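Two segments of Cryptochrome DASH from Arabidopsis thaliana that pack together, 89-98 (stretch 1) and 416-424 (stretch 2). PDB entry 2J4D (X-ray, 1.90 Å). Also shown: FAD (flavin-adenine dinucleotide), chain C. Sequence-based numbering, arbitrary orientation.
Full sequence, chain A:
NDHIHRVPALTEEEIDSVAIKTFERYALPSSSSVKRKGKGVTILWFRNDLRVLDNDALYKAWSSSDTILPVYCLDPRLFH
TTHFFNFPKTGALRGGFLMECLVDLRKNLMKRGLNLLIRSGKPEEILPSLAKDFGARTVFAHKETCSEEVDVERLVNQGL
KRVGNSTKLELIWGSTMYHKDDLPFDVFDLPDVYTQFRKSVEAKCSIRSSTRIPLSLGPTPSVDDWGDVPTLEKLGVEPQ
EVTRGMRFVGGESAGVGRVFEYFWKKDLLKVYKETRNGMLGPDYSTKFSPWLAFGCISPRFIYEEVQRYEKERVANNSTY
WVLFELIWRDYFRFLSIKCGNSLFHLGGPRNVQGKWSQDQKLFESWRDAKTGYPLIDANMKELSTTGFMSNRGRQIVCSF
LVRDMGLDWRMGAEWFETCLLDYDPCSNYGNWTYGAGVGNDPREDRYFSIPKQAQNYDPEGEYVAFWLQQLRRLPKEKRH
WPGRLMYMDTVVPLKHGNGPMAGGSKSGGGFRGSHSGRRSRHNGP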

# COMPACT_ATOMS: atom_id res chain seq x y z
N LYS A 89 -9.27 9.29 -9.05
CA LYS A 89 -7.88 8.88 -8.89
C LYS A 89 -7.67 8.32 -7.48
O LYS A 89 -6.98 7.31 -7.29
N THR A 90 -8.26 8.99 -6.50
CA THR A 90 -8.20 8.56 -5.11
C THR A 90 -9.62 8.55 -4.53
O THR A 90 -10.25 9.60 -4.38
N GLY A 91 -10.11 7.36 -4.22
CA GLY A 91 -11.44 7.23 -3.65
C GLY A 91 -11.50 7.80 -2.24
O GLY A 91 -10.46 8.00 -1.59
N ALA A 92 -12.71 8.03 -1.77
CA ALA A 92 -12.96 8.60 -0.45
C ALA A 92 -12.32 7.84 0.71
O ALA A 92 -11.76 8.46 1.62
N LEU A 93 -12.40 6.52 0.70
CA LEU A 93 -11.83 5.76 1.81
C LEU A 93 -10.31 5.88 1.89
O LEU A 93 -9.77 6.07 2.98
N ARG A 94 -9.60 5.79 0.77
CA ARG A 94 -8.15 5.93 0.85
C ARG A 94 -7.81 7.38 1.18
O ARG A 94 -6.84 7.66 1.88
N GLY A 95 -8.62 8.30 0.67
CA GLY A 95 -8.38 9.70 0.99
C GLY A 95 -8.49 9.92 2.49
O GLY A 95 -7.69 10.64 3.09
N GLY A 96 -9.50 9.31 3.11
CA GLY A 96 -9.67 9.46 4.54
C GLY A 96 -8.49 8.87 5.30
O GLY A 96 -8.03 9.43 6.30
N PHE A 97 -8.01 7.73 4.84
CA PHE A 97 -6.87 7.06 5.47
C PHE A 97 -5.63 7.97 5.34
O PHE A 97 -4.86 8.12 6.28
N LEU A 98 -5.45 8.58 4.16
CA LEU A 98 -4.31 9.49 3.97
C LEU A 98 -4.33 10.64 4.97
O LEU A 98 -3.30 10.97 5.56
N PHE A 416 -9.74 -0.94 -8.72
CA PHE A 416 -9.00 -1.29 -7.52
C PHE A 416 -8.17 -0.05 -7.14
O PHE A 416 -8.03 0.29 -5.97
N GLU A 417 -7.64 0.63 -8.15
CA GLU A 417 -6.85 1.83 -7.90
C GLU A 417 -7.69 2.89 -7.17
O GLU A 417 -7.21 3.59 -6.28
N THR A 418 -8.95 3.01 -7.55
CA THR A 418 -9.81 3.98 -6.90
C THR A 418 -10.11 3.59 -5.45
O THR A 418 -10.01 4.42 -4.54
N CYS A 419 -10.47 2.32 -5.25
CA CYS A 419 -10.90 1.82 -3.95
C CYS A 419 -9.95 1.35 -2.86
O CYS A 419 -10.23 1.57 -1.68
N LEU A 420 -8.85 0.71 -3.24
CA LEU A 420 -7.92 0.15 -2.26
C LEU A 420 -7.15 1.08 -1.36
O LEU A 420 -6.44 1.97 -1.83
N LEU A 421 -7.26 0.86 -0.05
CA LEU A 421 -6.49 1.66 0.90
C LEU A 421 -5.01 1.37 0.63
O LEU A 421 -4.17 2.27 0.72
N ASP A 422 -4.71 0.12 0.29
CA ASP A 422 -3.33 -0.27 0.03
C ASP A 422 -2.89 -0.14 -1.41
O ASP A 422 -1.86 -0.70 -1.80
N TYR A 423 -3.63 0.61 -2.21
CA TYR A 423 -3.27 0.75 -3.60
C TYR A 423 -1.81 1.12 -3.77
O TYR A 423 -1.34 2.09 -3.17
N ASP A 424 -1.14 0.35 -4.61
CA ASP A 424 0.27 0.52 -4.93
C ASP A 424 0.33 0.19 -6.43
O ASP A 424 -0.10 -0.89 -6.84

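What holds the helical start of stretch 2 against stretch 1? Phe416 takes no part, since its side chain points away and its ring meets the flavin instead, CD2 lying 3.7 Å from FAD C6. Glu417 leaves its backbone sideways, but an extended side chain (chi1 and chi2 both t) brings its carboxylate to Lys89. The lysine, for its part, starts out pointing away, and its t, p, t, t conformation returns the amine for a salt bridge, Lys89 NZ to Glu417 OE2 at 2.7 Å. Water 1 reinforces the pair, donating to Lys89 O and Glu417 OE2, each at 2.8 Å.

How does one arginine engage the carbonyls where the helix ends? Arg94 points toward stretch 2, and its t, t, p side chain carries the guanidinium to backbone carbonyls near the end of the helix. NH1 and NH2 of Arg94 both donate to Glu417 O, at 2.8 and 2.9 Å, while Arg94 NH1 also reaches Leu420 O at 2.7 Å.

Why does the backbone come so close at Thr418? The Thr418 side chain (m) points away. Gly91 has none, which leaves room for Gly91 N to donate to Thr418 O at 3.0 Å; a CB on Gly91 would clash with that oxygen. Water 2 accepts from Arg94 N at 2.9 Å and donates to Thr418 O at 2.9 Å and Cys419 O at 3.0 Å. The Cys419 side chain, m, points away.

What fills the contact beyond the helix? Leu420 (m, t) points away, its CD1 3.5 Å from FAD O4. Leu421, also m, t, leaves sideways but brings CD2 to Leu93 CB at 3.9 Å and Phe97 CB at 4.2 Å. Asp422 turns away, its O accepting from FAD N3 at 2.8 Å. Tyr423 (t) points toward stretch 1, its CB over one guanidinium face, 3.5 Å from Arg94 NH1.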

# COMPACT_ATOMS: atom_id res chain seq x y z
CB LYS A 89 -6.94 10.06 -9.16
CG LYS A 89 -5.45 9.74 -9.07
CD LYS A 89 -5.00 8.71 -10.11
CE LYS A 89 -3.47 8.60 -10.14
NZ LYS A 89 -2.96 7.52 -11.05
CB THR A 90 -7.32 9.49 -4.25
OG1 THR A 90 -5.96 9.42 -4.70
CG2 THR A 90 -7.37 9.06 -2.79
CB ALA A 92 -14.46 8.74 -0.22
CB LEU A 93 -12.26 4.29 1.76
CG LEU A 93 -13.77 4.03 1.92
CD1 LEU A 93 -14.03 2.55 1.80
CD2 LEU A 93 -14.26 4.55 3.26
CB ARG A 94 -7.44 5.51 -0.45
CG ARG A 94 -5.91 5.61 -0.31
CD ARG A 94 -5.11 4.89 -1.42
NE ARG A 94 -5.21 5.57 -2.71
CZ ARG A 94 -5.97 5.15 -3.72
NH1 ARG A 94 -6.72 4.06 -3.59
NH2 ARG A 94 -5.97 5.83 -4.87
CB PHE A 97 -6.63 5.70 4.79
CG PHE A 97 -5.60 4.85 5.48
CD1 PHE A 97 -5.95 4.00 6.54
CD2 PHE A 97 -4.28 4.85 5.04
CE1 PHE A 97 -5.01 3.16 7.14
CE2 PHE A 97 -3.31 4.01 5.64
CZ PHE A 97 -3.68 3.17 6.69
CB LEU A 98 -4.31 10.08 2.54
CG LEU A 98 -3.41 11.31 2.32
CD1 LEU A 98 -1.95 10.96 2.60
CD2 LEU A 98 -3.54 11.80 0.88
CB PHE A 416 -8.08 -2.49 -7.78
CG PHE A 416 -8.68 -3.83 -7.43
CD1 PHE A 416 -10.03 -4.09 -7.64
CD2 PHE A 416 -7.87 -4.86 -6.95
CE1 PHE A 416 -10.57 -5.36 -7.37
CE2 PHE A 416 -8.39 -6.13 -6.68
CZ PHE A 416 -9.75 -6.38 -6.89
CB GLU A 417 -6.29 2.41 -9.20
CG GLU A 417 -5.62 3.78 -8.99
CD GLU A 417 -4.75 4.23 -10.16
OE1 GLU A 417 -4.79 3.59 -11.23
OE2 GLU A 417 -4.04 5.24 -9.99
CB THR A 418 -11.18 4.09 -7.62
OG1 THR A 418 -11.00 4.62 -8.94
CG2 THR A 418 -12.11 5.00 -6.84
CB CYS A 419 -11.92 0.69 -4.16
SG CYS A 419 -13.38 1.12 -5.13
CB LEU A 420 -6.90 -0.75 -2.97
CG LEU A 420 -7.44 -2.05 -3.56
CD1 LEU A 420 -6.34 -2.70 -4.40
CD2 LEU A 420 -7.87 -2.98 -2.43
CB LEU A 421 -6.79 1.25 2.34
CG LEU A 421 -8.23 1.41 2.84
CD1 LEU A 421 -8.27 1.10 4.32
CD2 LEU A 421 -8.71 2.82 2.59
CB ASP A 422 -3.06 -1.71 0.50
CG ASP A 422 -3.95 -2.75 -0.17
OD1 ASP A 422 -4.31 -2.59 -1.36
OD2 ASP A 422 -4.28 -3.76 0.49
CB TYR A 423 -4.11 1.81 -4.31
CG TYR A 423 -3.54 2.13 -5.68
CD1 TYR A 423 -3.53 1.16 -6.69
CD2 TYR A 423 -2.96 3.37 -5.95
CE1 TYR A 423 -2.96 1.41 -7.93
CE2 TYR A 423 -2.38 3.64 -7.20
CZ TYR A 423 -2.39 2.65 -8.18
OH TYR A 423 -1.84 2.90 -9.42
CB ASP A 424 1.10 -0.48 -4.11
CG ASP A 424 2.58 -0.39 -4.39
OD1 ASP A 424 3.33 -0.02 -3.47
OD2 ASP A 424 2.98 -0.69 -5.53
PA FAD C . -0.66 -10.77 3.99
O1A FAD C . -0.67 -10.55 5.45
O2A FAD C . -1.03 -12.10 3.44
O5B FAD C . 0.78 -10.40 3.38
C5B FAD C . 1.69 -9.56 4.12
C4B FAD C . 2.21 -8.47 3.17
O4B FAD C . 2.86 -9.11 2.06
C3B FAD C . 1.14 -7.58 2.55
O3B FAD C . 0.71 -6.56 3.43
C2B FAD C . 1.83 -7.11 1.31
O2B FAD C . 2.62 -5.95 1.48
C1B FAD C . 2.63 -8.34 0.87
N9A FAD C . 1.96 -9.21 -0.12
C8A FAD C . 1.23 -10.36 0.11
N7A FAD C . 0.77 -10.90 -1.01
C5A FAD C . 1.22 -10.08 -2.01
C6A FAD C . 1.05 -10.12 -3.42
N6A FAD C . 0.38 -11.06 -4.07
N1A FAD C . 1.63 -9.10 -4.16
C2A FAD C . 2.33 -8.10 -3.52
N3A FAD C . 2.53 -8.01 -2.19
C4A FAD C . 1.94 -9.01 -1.48
N1 FAD C . -1.26 -5.46 -2.60
C2 FAD C . -0.93 -4.15 -2.31
O2 FAD C . -0.17 -3.88 -1.41
N3 FAD C . -1.49 -3.13 -3.11
C4 FAD C . -2.37 -3.36 -4.16
O4 FAD C . -2.83 -2.42 -4.82
C4X FAD C . -2.71 -4.71 -4.44
N5 FAD C . -3.59 -5.03 -5.48
C5X FAD C . -3.84 -6.36 -5.83
C6 FAD C . -4.62 -6.68 -6.94
C7 FAD C . -4.89 -8.02 -7.32
C7M FAD C . -5.74 -8.30 -8.53
C8 FAD C . -4.33 -9.08 -6.52
C8M FAD C . -4.56 -10.55 -6.84
C9 FAD C . -3.54 -8.77 -5.39
C9A FAD C . -3.27 -7.42 -5.02
N10 FAD C . -2.48 -7.08 -3.89
C10 FAD C . -2.14 -5.73 -3.63
C1' FAD C . -1.67 -8.13 -3.19
C2' FAD C . -2.33 -8.81 -1.97
O2' FAD C . -3.62 -9.27 -2.32
C3' FAD C . -2.42 -7.82 -0.81
O3' FAD C . -1.12 -7.29 -0.49
C4' FAD C . -2.96 -8.42 0.50
O4' FAD C . -4.30 -8.90 0.31
C5' FAD C . -2.95 -7.35 1.58
O5' FAD C . -3.43 -7.89 2.81
P FAD C . -2.52 -8.45 3.97
O1P FAD C . -1.68 -7.33 4.39
O2P FAD C . -3.40 -9.00 5.04
O3P FAD C . -1.73 -9.71 3.41
O HOH W 1 -4.28 6.59 -7.60
O HOH W 2 -10.60 4.58 -1.71